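Local coordinates for protein cytosine-specific methyltransferase (Escherichia coli O157:H7 EDL933, PDB 3G7U) that probably transfers a methyl group from S-adenosyl-L-methionine to carbon 5 of cytosine in DNA, as a member of the C5-methyltransferase family, at residues L15-G18 with A19-G23; I149-A153 with S154-A158; D177-D180 with E181-M184; G224-Y227 with E228-G232. One frame throughout, in Å; residues are numbered along the deposited sequence.

Contact 1 (L15-G18 with A19-G23); sequences LSLG and AARAG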
ATOM      1  N   LEU A  15      -2.682   1.857  -1.957  1.00 19.96           N
ATOM      2  CA  LEU A  15      -2.958   3.265  -2.265  1.00 16.63           C
ATOM      3  C   LEU A  15      -4.457   3.445  -2.473  1.00 21.15           C
ATOM      4  O   LEU A  15      -5.007   4.462  -2.087  1.00 24.69           O
ATOM      5  CB  LEU A  15      -2.187   3.664  -3.532  1.00 17.89           C
ATOM      6  CG  LEU A  15      -2.171   5.134  -3.878  1.00 15.67           C
ATOM      7  CD1 LEU A  15      -1.265   5.882  -2.828  1.00 21.08           C
ATOM      8  CD2 LEU A  15      -1.567   5.283  -5.277  1.00 18.66           C
ATOM      9  N   SER A  16      -5.112   2.435  -3.053  1.00 19.15           N
ATOM     10  CA  SER A  16      -6.580   2.440  -3.224  1.00 19.68           C
ATOM     11  C   SER A  16      -7.305   2.561  -1.893  1.00 23.86           C
ATOM     12  O   SER A  16      -8.292   3.320  -1.749  1.00 23.78           O
ATOM     13  CB  SER A  16      -7.076   1.157  -3.884  1.00 21.06           C
ATOM     14  OG  SER A  16      -6.831   1.183  -5.275  1.00 20.89           O
ATOM     15  N   LEU A  17      -6.834   1.815  -0.903  1.00 17.98           N
ATOM     16  CA  LEU A  17      -7.504   1.841   0.428  1.00 17.50           C
ATOM     17  C   LEU A  17      -7.290   3.218   1.059  1.00 20.74           C
ATOM     18  O   LEU A  17      -8.190   3.774   1.684  1.00 22.66           O
ATOM     19  CB  LEU A  17      -6.939   0.750   1.341  1.00 19.54           C
ATOM     20  CG  LEU A  17      -7.505   0.757   2.772  1.00 16.67           C
ATOM     21  CD1 LEU A  17      -9.066   0.737   2.739  1.00 22.98           C
ATOM     22  CD2 LEU A  17      -6.927  -0.425   3.568  1.00 21.98           C
ATOM     23  N   GLY A  18      -6.090   3.760   0.889  1.00 22.96           N
ATOM     24  CA  GLY A  18      -5.819   5.141   1.318  1.00 26.91           C
ATOM     25  C   GLY A  18      -6.789   6.120   0.662  1.00 25.53           C
ATOM     26  O   GLY A  18      -7.358   6.973   1.343  1.00 26.82           O
ATOM     27  N   ALA A  19      -7.004   5.976  -0.652  1.00 21.60           N
ATOM     28  CA  ALA A  19      -7.901   6.881  -1.364  1.00 21.15           C
ATOM     29  C   ALA A  19      -9.312   6.752  -0.835  1.00 21.16           C
ATOM     30  O   ALA A  19      -9.988   7.768  -0.568  1.00 27.59           O
ATOM     31  CB  ALA A  19      -7.862   6.588  -2.883  1.00 18.97           C
ATOM     32  N   ALA A  20      -9.772   5.521  -0.673  1.00 20.16           N
ATOM     33  CA  ALA A  20     -11.157   5.250  -0.285  1.00 20.81           C
ATOM     34  C   ALA A  20     -11.434   5.766   1.133  1.00 26.75           C
ATOM     35  O   ALA A  20     -12.492   6.355   1.411  1.00 25.71           O
ATOM     36  CB  ALA A  20     -11.466   3.728  -0.390  1.00 23.33           C
ATOM     37  N   ARG A  21     -10.472   5.564   2.023  1.00 22.20           N
ATOM     38  CA  ARG A  21     -10.627   6.048   3.410  1.00 27.01           C
ATOM     39  C   ARG A  21     -10.608   7.611   3.471  1.00 28.79           C
ATOM     40  O   ARG A  21     -11.313   8.220   4.284  1.00 29.22           O
ATOM     41  CB  ARG A  21      -9.567   5.439   4.328  1.00 27.36           C
ATOM     42  CG  ARG A  21      -9.834   4.002   4.728  1.00 24.76           C
ATOM     43  CD  ARG A  21      -8.779   3.534   5.714  1.00 23.78           C
ATOM     44  NE  ARG A  21      -9.269   2.450   6.538  1.00 23.33           N
ATOM     45  CZ  ARG A  21      -8.509   1.660   7.293  1.00 23.69           C
ATOM     46  NH1 ARG A  21      -7.195   1.824   7.296  1.00 21.04           N
ATOM     47  NH2 ARG A  21      -9.078   0.711   8.044  1.00 25.60           N
ATOM     48  N   ALA A  22      -9.865   8.236   2.568  1.00 23.51           N
ATOM     49  CA  ALA A  22      -9.783   9.684   2.452  1.00 25.51           C
ATOM     50  C   ALA A  22     -11.040  10.292   1.851  1.00 27.47           C
ATOM     51  O   ALA A  22     -11.182  11.505   1.883  1.00 33.68           O
ATOM     52  CB  ALA A  22      -8.564  10.102   1.607  1.00 21.11           C
ATOM     53  N   GLY A  23     -11.933   9.470   1.303  1.00 27.71           N
ATOM     54  CA  GLY A  23     -13.218   9.961   0.781  1.00 27.38           C
ATOM     55  C   GLY A  23     -13.425   9.854  -0.725  1.00 30.12           C
ATOM     56  O   GLY A  23     -14.528  10.110  -1.203  1.00 29.65           O
TER
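Arg21 lies one helical turn beyond Leu17, and its side chain climbs past that leucine. At the base, Arg21 CB rests 3.4 Å from Leu17 O, the same carbonyl that accepts the bond from Arg21 N at 2.9 Å. Arg21 CG comes next, held beside the backbone N by a chi1 of -77°, and it meets Leu17 CD1 at 3.9 Å. From there the chain runs extended to NE, with Arg21 CD still alongside Leu17 CD1 at 4.1 Å. At the tip, Leu17 CD2 sits over one face of the guanidinium. The leucine reaches across because its CG is anti to the backbone N (chi1 176°), so the two side chains slant past each other, one leucine methyl against the arginine methylenes and the other over its guanidinium. Beyond the leucine, Arg21 NE bonds to Gln233 O, and Arg21 NH2 to the carbonyls of Lys229 and Gly232.

Elsewhere on the helix Ala19 CB lies against Val26, Ile76 and Leu360, while Ser16 OG bonds to Asp7 and His40. Gly23 ends the helix in a Schellman motif, its positive phi turning the chain toward strand 25-30. This is the helix of the beta-alpha-beta unit 4-8, 14-22, 25-30 of the Rossmann-like methyltransferase fold. Chemically, the arginine divides its work: its aliphatic stem covers Leu17, and its planar head delivers N-H groups to three backbone carbonyls, fixing how the guanidinium is turned.

Contact 2 (I149-A153 with S154-A158); sequences IKVKA and SDYGA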
ATOM      1  N   ILE A 149       7.637  14.925  -2.158  1.00 30.41           N
ATOM      2  CA  ILE A 149       7.336  14.698  -0.754  1.00 30.83           C
ATOM      3  C   ILE A 149       8.022  13.355  -0.444  1.00 33.54           C
ATOM      4  O   ILE A 149       7.767  12.366  -1.102  1.00 29.03           O
ATOM      5  CB  ILE A 149       5.790  14.679  -0.559  1.00 32.96           C
ATOM      6  CG1 ILE A 149       5.198  16.078  -0.804  1.00 32.72           C
ATOM      7  CG2 ILE A 149       5.395  14.229   0.816  1.00 35.67           C
ATOM      8  CD1 ILE A 149       3.717  16.145  -0.629  1.00 38.27           C
ATOM      9  N   LYS A 150       8.982  13.338   0.473  1.00 30.83           N
ATOM     10  CA  LYS A 150       9.645  12.086   0.850  1.00 31.07           C
ATOM     11  C   LYS A 150       9.184  11.820   2.266  1.00 29.68           C
ATOM     12  O   LYS A 150       9.339  12.670   3.159  1.00 30.98           O
ATOM     13  CB  LYS A 150      11.172  12.202   0.766  1.00 33.03           C
ATOM     14  CG  LYS A 150      11.888  10.847   0.893  1.00 35.78           C
ATOM     15  CD  LYS A 150      13.418  10.988   0.810  1.00 38.15           C
ATOM     16  CE  LYS A 150      14.065   9.604   0.693  1.00 44.16           C
ATOM     17  NZ  LYS A 150      15.592   9.560   0.575  1.00 41.64           N
ATOM     18  N   VAL A 151       8.519  10.696   2.487  1.00 28.78           N
ATOM     19  CA  VAL A 151       7.962  10.456   3.823  1.00 31.94           C
ATOM     20  C   VAL A 151       8.504   9.177   4.419  1.00 29.26           C
ATOM     21  O   VAL A 151       8.864   8.279   3.690  1.00 30.32           O
ATOM     22  CB  VAL A 151       6.416  10.401   3.854  1.00 36.63           C
ATOM     23  CG1 VAL A 151       5.800  11.739   3.455  1.00 42.96           C
ATOM     24  CG2 VAL A 151       5.895   9.291   2.975  1.00 32.75           C
ATOM     25  N   LYS A 152       8.528   9.115   5.742  1.00 29.07           N
ATOM     26  CA  LYS A 152       8.879   7.894   6.471  1.00 32.47           C
ATOM     27  C   LYS A 152       7.556   7.440   7.066  1.00 26.02           C
ATOM     28  O   LYS A 152       6.897   8.194   7.744  1.00 30.00           O
ATOM     29  CB  LYS A 152       9.909   8.208   7.573  1.00 34.23           C
ATOM     30  CG  LYS A 152      10.565   6.981   8.233  1.00 41.64           C
ATOM     31  CD  LYS A 152      11.699   7.368   9.203  1.00 42.63           C
ATOM     32  CE  LYS A 152      11.144   7.943  10.509  1.00 52.46           C
ATOM     33  NZ  LYS A 152      12.197   8.394  11.490  1.00 54.52           N
ATOM     34  N   ALA A 153       7.171   6.197   6.799  1.00 25.56           N
ATOM     35  CA  ALA A 153       5.851   5.725   7.163  1.00 24.81           C
ATOM     36  C   ALA A 153       5.549   5.843   8.620  1.00 23.29           C
ATOM     37  O   ALA A 153       4.394   6.115   9.014  1.00 25.69           O
ATOM     38  CB  ALA A 153       5.636   4.260   6.669  1.00 24.82           C
ATOM     39  N   SER A 154       6.567   5.624   9.444  1.00 26.00           N
ATOM     40  CA  SER A 154       6.364   5.611  10.902  1.00 28.77           C
ATOM     41  C   SER A 154       5.947   6.984  11.486  1.00 30.28           C
ATOM     42  O   SER A 154       5.245   7.049  12.512  1.00 31.09           O
ATOM     43  CB  SER A 154       7.605   5.059  11.610  1.00 29.53           C
ATOM     44  OG  SER A 154       8.779   5.695  11.172  1.00 35.00           O
ATOM     45  N   ASP A 155       6.318   8.056  10.781  1.00 29.84           N
ATOM     46  CA  ASP A 155       5.876   9.413  11.129  1.00 31.05           C
ATOM     47  C   ASP A 155       4.365   9.554  10.969  1.00 32.03           C
ATOM     48  O   ASP A 155       3.779  10.457  11.548  1.00 34.55           O
ATOM     49  CB  ASP A 155       6.584  10.455  10.271  1.00 31.49           C
ATOM     50  CG  ASP A 155       8.068  10.563  10.563  1.00 35.70           C
ATOM     51  OD1 ASP A 155       8.528  10.102  11.632  1.00 38.83           O
ATOM     52  OD2 ASP A 155       8.796  11.125   9.716  1.00 39.89           O
ATOM     53  N   TYR A 156       3.723   8.661  10.197  1.00 27.63           N
ATOM     54  CA  TYR A 156       2.264   8.727  10.048  1.00 29.59           C
ATOM     55  C   TYR A 156       1.522   7.676  10.836  1.00 28.29           C
ATOM     56  O   TYR A 156       0.296   7.541  10.719  1.00 30.35           O
ATOM     57  CB  TYR A 156       1.852   8.684   8.576  1.00 32.46           C
ATOM     58  CG  TYR A 156       2.312   9.901   7.832  1.00 32.18           C
ATOM     59  CD1 TYR A 156       1.442  10.967   7.599  1.00 33.75           C
ATOM     60  CD2 TYR A 156       3.623  10.007   7.381  1.00 29.29           C
ATOM     61  CE1 TYR A 156       1.872  12.107   6.918  1.00 36.59           C
ATOM     62  CE2 TYR A 156       4.064  11.127   6.688  1.00 38.08           C
ATOM     63  CZ  TYR A 156       3.187  12.175   6.475  1.00 38.15           C
ATOM     64  OH  TYR A 156       3.622  13.269   5.790  1.00 37.25           O
ATOM     65  N   GLY A 157       2.241   6.966  11.695  1.00 27.63           N
ATOM     66  CA  GLY A 157       1.572   6.048  12.602  1.00 26.17           C
ATOM     67  C   GLY A 157       1.469   4.650  11.999  1.00 26.85           C
ATOM     68  O   GLY A 157       0.675   3.858  12.471  1.00 28.65           O
ATOM     69  N   ALA A 158       2.234   4.342  10.968  1.00 24.96           N
ATOM     70  CA  ALA A 158       2.429   2.968  10.531  1.00 27.05           C
ATOM     71  C   ALA A 158       3.616   2.326  11.219  1.00 25.82           C
ATOM     72  O   ALA A 158       4.526   2.986  11.526  1.00 28.15           O
ATOM     73  CB  ALA A 158       2.619   2.924   9.096  1.00 28.46           C
TER
HETATM   74  O   HOH W   1       7.953  11.642   7.257  1.00 33.59           O
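Ala153 O is gripped by two backbone N-H groups from the turn that follows it. Tyr156 N gives the stronger bond, 2.9 Å long with an angle of 151° at the hydrogen, and approaches from above the carbonyl plane; Ala158 N adds a weak one at 3.4 Å. One residue earlier, Lys152 O takes Asp155 N at 3.1 Å, again from above its plane, and the same oxygen lies in the plane of the Tyr156 ring, at its edge near CD2. The chain thus leaves strand 143-152 directly into a short 3-10 turn, and Gly157, with positive phi, carries it out.

The Tyr156 side chain runs back along the strand end, its CG set beside the backbone N (chi1 -66°), and crosses Val151 at about a right angle. Val151 CG1 meets Tyr156 CE2 at 3.7 Å, while the phenol OH bonds to Phe183 O and the ring meets Tyr358 edge-to-face. On the outer side Lys152 bends at chi3, bringing its CE to 3.3 Å from Ser154 OG. Lys152 NZ stays 4.0 Å from Asp155 OD1, too far for a salt bridge. A water accepts from Lys152 N and donates to Asp155 OD2, joining the outermost strand to the turn. Backbone bonds thus shape the turn, with a water tying the aspartate to the strand and a lysine charge that probably adds a modest attraction.

Contact 3 (D177-D180 with E181-M184); sequences DISD and EVFM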
ATOM      1  N   ASP A 177      -4.100  27.118  -3.365  1.00 56.45           N
ATOM      2  CA  ASP A 177      -2.849  27.353  -2.633  1.00 62.15           C
ATOM      3  C   ASP A 177      -2.584  26.120  -1.799  1.00 62.42           C
ATOM      4  O   ASP A 177      -3.478  25.655  -1.090  1.00 62.82           O
ATOM      5  CB  ASP A 177      -2.952  28.578  -1.714  1.00 65.81           C
ATOM      6  CG  ASP A 177      -3.282  29.857  -2.473  1.00 68.93           C
ATOM      7  OD1 ASP A 177      -2.503  30.239  -3.375  1.00 67.01           O
ATOM      8  OD2 ASP A 177      -4.323  30.475  -2.160  1.00 74.23           O
ATOM      9  N   ILE A 178      -1.374  25.575  -1.902  1.00 63.94           N
ATOM     10  CA  ILE A 178      -1.017  24.377  -1.138  1.00 66.29           C
ATOM     11  C   ILE A 178       0.160  24.593  -0.198  1.00 66.04           C
ATOM     12  O   ILE A 178       1.318  24.688  -0.624  1.00 67.53           O
ATOM     13  CB  ILE A 178      -0.729  23.153  -2.039  1.00 68.08           C
ATOM     14  CG1 ILE A 178      -1.879  22.917  -3.023  1.00 69.25           C
ATOM     15  CG2 ILE A 178      -0.489  21.896  -1.180  1.00 68.99           C
ATOM     16  CD1 ILE A 178      -1.580  21.865  -4.028  1.00 69.98           C
ATOM     17  N   SER A 179      -0.155  24.662   1.091  1.00 65.62           N
ATOM     18  CA  SER A 179       0.866  24.648   2.134  1.00 64.01           C
ATOM     19  C   SER A 179       1.156  23.200   2.502  1.00 62.84           C
ATOM     20  O   SER A 179       0.304  22.317   2.316  1.00 60.49           O
ATOM     21  CB  SER A 179       0.398  25.431   3.368  1.00 63.45           C
ATOM     22  OG  SER A 179      -0.585  24.727   4.116  1.00 60.79           O
ATOM     23  N   ASP A 180       2.347  22.959   3.042  1.00 60.89           N
ATOM     24  CA  ASP A 180       2.734  21.608   3.453  1.00 58.83           C
ATOM     25  C   ASP A 180       2.003  21.152   4.710  1.00 57.11           C
ATOM     26  O   ASP A 180       1.943  19.954   5.008  1.00 53.25           O
ATOM     27  CB  ASP A 180       4.248  21.518   3.624  1.00 60.46           C
ATOM     28  CG  ASP A 180       4.991  21.541   2.285  1.00 63.20           C
ATOM     29  OD1 ASP A 180       4.514  20.923   1.292  1.00 60.11           O
ATOM     30  OD2 ASP A 180       6.063  22.182   2.242  1.00 62.94           O
ATOM     31  N   GLU A 181       1.426  22.114   5.433  1.00 57.35           N
ATOM     32  CA  GLU A 181       0.588  21.827   6.597  1.00 58.59           C
ATOM     33  C   GLU A 181      -0.348  20.667   6.318  1.00 54.90           C
ATOM     34  O   GLU A 181      -0.510  19.792   7.177  1.00 57.79           O
ATOM     35  CB  GLU A 181      -0.241  23.049   7.011  1.00 60.78           C
ATOM     36  CG  GLU A 181      -1.209  22.785   8.165  1.00 67.15           C
ATOM     37  CD  GLU A 181      -1.552  24.042   8.953  1.00 77.60           C
ATOM     38  OE1 GLU A 181      -1.753  25.113   8.325  1.00 79.86           O
ATOM     39  OE2 GLU A 181      -1.618  23.954  10.206  1.00 80.33           O
ATOM     40  N   VAL A 182      -0.927  20.646   5.113  1.00 47.39           N
ATOM     41  CA  VAL A 182      -1.969  19.684   4.811  1.00 45.63           C
ATOM     42  C   VAL A 182      -1.437  18.242   4.840  1.00 41.33           C
ATOM     43  O   VAL A 182      -2.120  17.377   5.377  1.00 45.93           O
ATOM     44  CB  VAL A 182      -2.807  20.027   3.516  1.00 46.17           C
ATOM     45  CG1 VAL A 182      -3.327  21.483   3.571  1.00 50.73           C
ATOM     46  CG2 VAL A 182      -2.033  19.791   2.233  1.00 45.37           C
ATOM     47  N   PHE A 183      -0.201  18.046   4.376  1.00 34.21           N
ATOM     48  CA  PHE A 183       0.418  16.711   4.241  1.00 38.95           C
ATOM     49  C   PHE A 183       1.282  16.261   5.429  1.00 43.30           C
ATOM     50  O   PHE A 183       1.680  15.085   5.516  1.00 42.20           O
ATOM     51  CB  PHE A 183       1.245  16.628   2.957  1.00 35.18           C
ATOM     52  CG  PHE A 183       0.452  16.910   1.712  1.00 38.16           C
ATOM     53  CD1 PHE A 183      -0.675  16.154   1.411  1.00 30.02           C
ATOM     54  CD2 PHE A 183       0.821  17.952   0.851  1.00 36.49           C
ATOM     55  CE1 PHE A 183      -1.436  16.421   0.252  1.00 36.88           C
ATOM     56  CE2 PHE A 183       0.079  18.231  -0.316  1.00 37.25           C
ATOM     57  CZ  PHE A 183      -1.055  17.463  -0.620  1.00 34.72           C
ATOM     58  N   MET A 184       1.582  17.196   6.331  1.00 42.87           N
ATOM     59  CA  MET A 184       2.451  16.929   7.464  1.00 40.93           C
ATOM     60  C   MET A 184       1.659  16.198   8.502  1.00 40.79           C
ATOM     61  O   MET A 184       0.475  16.493   8.688  1.00 41.28           O
ATOM     62  CB  MET A 184       2.914  18.250   8.091  1.00 44.54           C
ATOM     63  CG  MET A 184       4.037  18.949   7.400  1.00 47.15           C
ATOM     64  SD  MET A 184       4.129  20.631   8.088  1.00 37.34           S
ATOM     65  CE  MET A 184       4.663  20.322   9.797  1.00 43.27           C
TER
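Ile178 and Phe183 meet obliquely, the isoleucine offering its CG2 methyl to CE2 of the Phe183 ring at 3.8 Å. With CG1 beside the backbone N (chi1 -52°), the CG2 branch of Ile178 is left anti to that nitrogen and toward the ring. Val182, the neighbour of the phenylalanine in sequence, completes the group: its CG2 lies 3.5 Å above the plane of the Phe183 ring, over its centre, in a CH-pi arrangement. Val182 CG2 also borders Ile178 CG2 at 4.3 Å, so one valine branch serves both of the other side chains. The same Val182 CG2 lies 3.4 Å from Ser179 O, the carbonyl to which Val182 N makes a weak bond.

Backbone bonds close the turn. Asp180 O receives Phe183 N at 2.9 Å, with the donor above the carbonyl plane, and takes a weak second bond from Met184 N. The methionine folds back over this oxygen, Met184 CG only 3.3 Å from Asp180 O. Ser179 OG rests against Glu181 CB.

The apolar trio faces inward: Ile178 and Val182 touch Leu366, and Phe183 packs on Ile359 and Leu363 of helix 353-367 as well as Leu146 and Ile149 of strand 143-152. What results, in the loop after strand 163-171, is a turn with helical backbone angles but without regular helix bonds, laying its hydrophobic side over the junction of the C-terminal helix with the edge of the central Rossmann-like sheet.

Contact 4 (G224-Y227 with E228-G232); sequences GGFY and EKLWG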
ATOM      1  N   GLY A 224      -7.690   3.080  20.569  1.00 47.85           N
ATOM      2  CA  GLY A 224      -6.714   4.028  20.054  1.00 45.96           C
ATOM      3  C   GLY A 224      -6.725   4.042  18.544  1.00 42.05           C
ATOM      4  O   GLY A 224      -7.216   3.113  17.918  1.00 37.82           O
ATOM      5  N   GLY A 225      -6.156   5.100  17.980  1.00 38.75           N
ATOM      6  CA  GLY A 225      -6.219   5.381  16.554  1.00 40.37           C
ATOM      7  C   GLY A 225      -5.840   4.209  15.669  1.00 34.53           C
ATOM      8  O   GLY A 225      -6.584   3.873  14.761  1.00 36.22           O
ATOM      9  N   PHE A 226      -4.703   3.580  15.964  1.00 35.31           N
ATOM     10  CA  PHE A 226      -4.204   2.428  15.185  1.00 29.88           C
ATOM     11  C   PHE A 226      -5.206   1.275  15.153  1.00 33.01           C
ATOM     12  O   PHE A 226      -5.438   0.676  14.082  1.00 30.00           O
ATOM     13  CB  PHE A 226      -2.861   1.952  15.745  1.00 30.92           C
ATOM     14  CG  PHE A 226      -2.305   0.739  15.047  1.00 29.41           C
ATOM     15  CD1 PHE A 226      -1.646   0.875  13.821  1.00 31.51           C
ATOM     16  CD2 PHE A 226      -2.435  -0.546  15.609  1.00 30.25           C
ATOM     17  CE1 PHE A 226      -1.120  -0.237  13.166  1.00 31.58           C
ATOM     18  CE2 PHE A 226      -1.912  -1.675  14.934  1.00 26.53           C
ATOM     19  CZ  PHE A 226      -1.245  -1.501  13.712  1.00 29.24           C
ATOM     20  N   TYR A 227      -5.824   0.989  16.315  1.00 28.95           N
ATOM     21  CA  TYR A 227      -6.755  -0.130  16.451  1.00 30.68           C
ATOM     22  C   TYR A 227      -8.081   0.142  15.803  1.00 30.79           C
ATOM     23  O   TYR A 227      -8.760  -0.789  15.360  1.00 31.41           O
ATOM     24  CB  TYR A 227      -6.916  -0.541  17.932  1.00 31.27           C
ATOM     25  CG  TYR A 227      -5.588  -0.944  18.517  1.00 31.95           C
ATOM     26  CD1 TYR A 227      -4.979  -2.154  18.147  1.00 30.88           C
ATOM     27  CD2 TYR A 227      -4.892  -0.093  19.386  1.00 27.04           C
ATOM     28  CE1 TYR A 227      -3.723  -2.516  18.636  1.00 28.87           C
ATOM     29  CE2 TYR A 227      -3.638  -0.447  19.890  1.00 30.33           C
ATOM     30  CZ  TYR A 227      -3.063  -1.665  19.518  1.00 32.61           C
ATOM     31  OH  TYR A 227      -1.827  -2.022  19.993  1.00 31.22           O
ATOM     32  N   GLU A 228      -8.466   1.419  15.711  1.00 33.90           N
ATOM     33  CA  GLU A 228      -9.709   1.761  14.977  1.00 32.33           C
ATOM     34  C   GLU A 228      -9.501   1.519  13.487  1.00 31.16           C
ATOM     35  O   GLU A 228     -10.414   1.099  12.786  1.00 29.30           O
ATOM     36  CB  GLU A 228     -10.135   3.235  15.149  1.00 40.09           C
ATOM     37  CG  GLU A 228      -9.935   3.891  16.525  1.00 56.12           C
ATOM     38  CD  GLU A 228     -10.704   3.236  17.696  1.00 68.66           C
ATOM     39  OE1 GLU A 228     -11.807   2.671  17.484  1.00 69.96           O
ATOM     40  OE2 GLU A 228     -10.193   3.310  18.850  1.00 76.29           O
ATOM     41  N   LYS A 229      -8.309   1.840  13.012  1.00 27.38           N
ATOM     42  CA  LYS A 229      -7.930   1.583  11.608  1.00 29.21           C
ATOM     43  C   LYS A 229      -7.751   0.079  11.386  1.00 29.37           C
ATOM     44  O   LYS A 229      -8.073  -0.456  10.326  1.00 25.87           O
ATOM     45  CB  LYS A 229      -6.635   2.325  11.272  1.00 29.91           C
ATOM     46  CG  LYS A 229      -6.806   3.814  11.179  1.00 30.85           C
ATOM     47  CD  LYS A 229      -5.657   4.471  10.426  1.00 28.43           C
ATOM     48  CE  LYS A 229      -5.904   6.013  10.298  1.00 35.70           C
ATOM     49  NZ  LYS A 229      -7.261   6.326   9.720  1.00 34.05           N
ATOM     50  N   LEU A 230      -7.256  -0.612  12.408  1.00 24.38           N
ATOM     51  CA  LEU A 230      -6.995  -2.057  12.282  1.00 23.10           C
ATOM     52  C   LEU A 230      -8.275  -2.887  12.152  1.00 29.09           C
ATOM     53  O   LEU A 230      -8.337  -3.790  11.331  1.00 27.35           O
ATOM     54  CB  LEU A 230      -6.109  -2.557  13.440  1.00 27.68           C
ATOM     55  CG  LEU A 230      -5.491  -3.957  13.371  1.00 26.20           C
ATOM     56  CD1 LEU A 230      -4.376  -4.025  12.284  1.00 23.05           C
ATOM     57  CD2 LEU A 230      -4.879  -4.305  14.736  1.00 21.42           C
ATOM     58  N   TRP A 231      -9.298  -2.545  12.941  1.00 27.44           N
ATOM     59  CA  TRP A 231     -10.535  -3.317  13.054  1.00 29.83           C
ATOM     60  C   TRP A 231     -11.782  -2.640  12.479  1.00 26.55           C
ATOM     61  O   TRP A 231     -12.858  -3.221  12.500  1.00 32.77           O
ATOM     62  CB  TRP A 231     -10.764  -3.747  14.524  1.00 29.90           C
ATOM     63  CG  TRP A 231      -9.617  -4.610  15.016  1.00 25.96           C
ATOM     64  CD1 TRP A 231      -8.997  -5.637  14.312  1.00 25.43           C
ATOM     65  CD2 TRP A 231      -8.941  -4.529  16.277  1.00 30.66           C
ATOM     66  NE1 TRP A 231      -7.984  -6.179  15.073  1.00 26.09           N
ATOM     67  CE2 TRP A 231      -7.922  -5.518  16.274  1.00 29.16           C
ATOM     68  CE3 TRP A 231      -9.090  -3.713  17.411  1.00 30.00           C
ATOM     69  CZ2 TRP A 231      -7.060  -5.716  17.364  1.00 30.83           C
ATOM     70  CZ3 TRP A 231      -8.205  -3.894  18.496  1.00 31.44           C
ATOM     71  CH2 TRP A 231      -7.204  -4.882  18.455  1.00 29.83           C
ATOM     72  N   GLY A 232     -11.640  -1.447  11.912  1.00 30.68           N
ATOM     73  CA  GLY A 232     -12.802  -0.713  11.365  1.00 29.22           C
ATOM     74  C   GLY A 232     -12.419   0.253  10.256  1.00 33.40           C
ATOM     75  O   GLY A 232     -11.520  -0.049   9.447  1.00 27.94           O
TER
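Leu230 CD2 is the meeting point of the apolar side of this short helix. The methyl touches Phe226 CE2 at 4.0 Å and Tyr227 CD1 at the same distance, and lies over one face of the neighbouring Trp231 ring, offset toward its rim. Phe226 reaches it with CG anti to the backbone N (chi1 177°), its side chain running at an angle to that of the leucine. Tyr227 and Trp231, a turn apart, lie side by side and point the same way. Their planes are inclined by 27°, but the rings are slid apart, the centroid of the tyrosine ring being 5.3 Å from that of the tryptophan six-membered ring. Contact is made by Tyr227 CD1 on Trp231 CH2, at 3.5 Å.

Further out, the aromatic polar atoms find partners elsewhere: Tyr227 OH bonds to Asp195 O and Arg222, and Trp231 NE1 to Asp332. Lys229 NZ pairs with Glu357 and Gln233.

At the polar start of the helix Glu228 bends back at chi2, and its OE2 accepts Gly224 N at 3.0 Å with an angle of 157°, on the anti side and somewhat out of the carboxylate plane. Gly224, at the N-cap, also takes Glu228 N on its carbonyl O at 3.1 Å, nearly along the C=O axis, so the pair is joined both ways. A carboxylate beside the N-terminal helix end would also probably gain from the helix dipole.

Overall arrangement
The four contacts follow one another along the chain. Contact 1 lies on helix 14-22, which packs on the central mixed sheet; contact 2 ends strand 143-152 at that sheet's edge; contact 3 sits in the loop after strand 163-171; contact 4 is the separate short helix 225-231. Contacts 2 and 3, with centres 15 Å apart, touch by a hydrogen bond and by packing of Ile149 on Phe183, and contact 2 brushes contact 4 through Gly157 and Phe226. Arg21 joins contact 1 to contact 4, also 15 Å away. Contacts 3 and 4 are farthest apart, at 25 Å between centres. Helix 353-367 touches side chains of contacts 1, 2 and 3 and meets Lys229 of contact 4, tying the C-terminal helix into the Rossmann-like core.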